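Local coordinates for beta-N-acetylhexosaminidase (Thermotoga neapolitana, PDB 5BZA), which acts as a thermostable beta-N-acetylglucosaminidase of glycoside hydrolase family 3, probably releasing terminal non-reducing N-acetylhexosamine residues from beta-linked sugars, at the interface of chains A and B. Residues are numbered along the deposited sequence; one frame, centred on the assembly and turned at random. Chains: chain A/B, Beta-N-acetylhexosaminidase.

The interface of chains A and B. Residues chain A 46, 325, 328-329, 453; chain B 77-79.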
loop_
_atom_site.group_PDB
_atom_site.type_symbol
_atom_site.label_atom_id
_atom_site.label_comp_id
_atom_site.label_asym_id
_atom_site.label_seq_id
_atom_site.Cartn_x
_atom_site.Cartn_y
_atom_site.Cartn_z
ATOM N N LEU A 46 8.097 -7.873 -6.486
ATOM C CA LEU A 46 7.231 -8.116 -7.647
ATOM C C LEU A 46 7.786 -9.245 -8.514
ATOM O O LEU A 46 7.054 -10.125 -9.020
ATOM C CB LEU A 46 7.062 -6.814 -8.470
ATOM C CG LEU A 46 6.382 -5.659 -7.728
ATOM C CD1 LEU A 46 6.317 -4.335 -8.552
ATOM C CD2 LEU A 46 4.972 -6.067 -7.305
ATOM N N ILE A 325 3.029 -7.268 -12.785
ATOM C CA ILE A 325 3.747 -6.041 -12.999
ATOM C C ILE A 325 5.148 -6.330 -13.495
ATOM O O ILE A 325 5.591 -5.763 -14.496
ATOM C CB ILE A 325 3.771 -5.210 -11.718
ATOM C CG1 ILE A 325 2.326 -4.820 -11.374
ATOM C CG2 ILE A 325 4.696 -4.013 -11.899
ATOM C CD1 ILE A 325 2.118 -4.042 -10.051
ATOM N N VAL A 328 5.037 -7.192 -17.101
ATOM C CA VAL A 328 4.873 -6.111 -18.034
ATOM C C VAL A 328 6.250 -5.515 -18.241
ATOM O O VAL A 328 6.657 -5.299 -19.392
ATOM C CB VAL A 328 3.848 -5.067 -17.519
ATOM C CG1 VAL A 328 3.901 -3.782 -18.382
ATOM C CG2 VAL A 328 2.457 -5.684 -17.592
ATOM N N ALA A 329 6.973 -5.330 -17.126
ATOM C CA ALA A 329 8.255 -4.643 -17.148
ATOM C C ALA A 329 9.202 -5.455 -18.022
ATOM O O ALA A 329 9.964 -4.901 -18.841
ATOM C CB ALA A 329 8.809 -4.449 -15.739
ATOM N N ILE A 453 11.566 -1.601 -11.245
ATOM C CA ILE A 453 11.356 -2.944 -11.809
ATOM C C ILE A 453 11.743 -2.972 -13.310
ATOM O O ILE A 453 12.311 -3.976 -13.789
ATOM C CB ILE A 453 9.873 -3.421 -11.611
ATOM C CG1 ILE A 453 9.683 -4.889 -12.026
ATOM C CG2 ILE A 453 8.863 -2.486 -12.327
ATOM C CD1 ILE A 453 10.588 -5.878 -11.254
ATOM N N SER B 77 3.606 -0.047 -7.439
ATOM C CA SER B 77 4.033 0.745 -8.574
ATOM C C SER B 77 4.095 -0.014 -9.924
ATOM O O SER B 77 4.510 -1.181 -10.028
ATOM C CB SER B 77 5.399 1.356 -8.252
ATOM O OG SER B 77 5.801 2.180 -9.318
ATOM N N PHE B 78 3.688 0.699 -10.973
ATOM C CA PHE B 78 3.565 0.124 -12.301
ATOM C C PHE B 78 4.475 0.906 -13.264
ATOM O O PHE B 78 4.647 2.109 -13.095
ATOM C CB PHE B 78 2.073 0.160 -12.692
ATOM C CG PHE B 78 1.742 -0.537 -13.964
ATOM C CD1 PHE B 78 1.953 -1.885 -14.112
ATOM C CD2 PHE B 78 1.139 0.159 -15.001
ATOM C CE1 PHE B 78 1.633 -2.515 -15.288
ATOM C CE2 PHE B 78 0.813 -0.475 -16.189
ATOM C CZ PHE B 78 1.039 -1.815 -16.333
ATOM N N PRO B 79 5.106 0.216 -14.225
ATOM C CA PRO B 79 5.923 0.929 -15.227
ATOM C C PRO B 79 5.142 2.051 -15.904
ATOM O O PRO B 79 5.705 3.116 -16.140
ATOM C CB PRO B 79 6.283 -0.161 -16.241
ATOM C CG PRO B 79 6.261 -1.428 -15.437
ATOM C CD PRO B 79 5.142 -1.244 -14.425
#
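B:Ser77 and B:Phe78 run extended past A:Ile325, A:Val328 and A:Ala329 of helix 324-331 before the backbone bends to helical values at B:Pro79. The patch shows how a short loop can be read by one face of a helix, since positions three and four residues apart meet consecutive loop residues. A:Ile325 touches all three of them. Its CG2 methyl lies 3.4 Å from the backbone carbonyl O of B:Ser77. The same CG2 is 3.8 Å from the ring carbon CD of B:Pro79. Its CG1 methylene meets CD1 of B:Phe78 at 4.0 Å. With CG1 anti to the carbonyl carbon (chi1 -64°), CG2 is left pointing into the angle between the B:Ser77 carbonyl and the proline ring.

One flank of the B:Phe78 ring, CD1, CE1 and CZ, faces the helix. CE1 sits 4.0 Å from CG2 of A:Val328, which stays near the ring plane, beyond the rim. CG1 of this valine reaches CE1 and CZ from outside their edge, well off the plane; the two side chains cross at about a right angle. The ring is brought there by CG lying anti to its own nitrogen (chi1 -173°). With an alanine here, A:Val328 would probably lose its aromatic partner and CG1 of A:Ile325 its cover, opening a gap beside the helix.

B:Pro79 fits farther along the same face, its CG 4.0 Å from CB of A:Ala329, where the small side chain probably allows the pyrrolidine to come close. CG2 of A:Ile453 borders that CG at 4.2 Å, and CD1 of A:Leu46 looks toward the B:Ser77 carbonyl O from 3.9 Å.

The two-fold repeats this patch with the chains exchanged, consistent with a dimer, though the structure alone does not prove it. The chain B loop before helix 81-85, in the N-terminal family 3 region, lies against helix 324-331 of chain A, with helices 42-54 and 452-463, the latter C-terminal, at its margin.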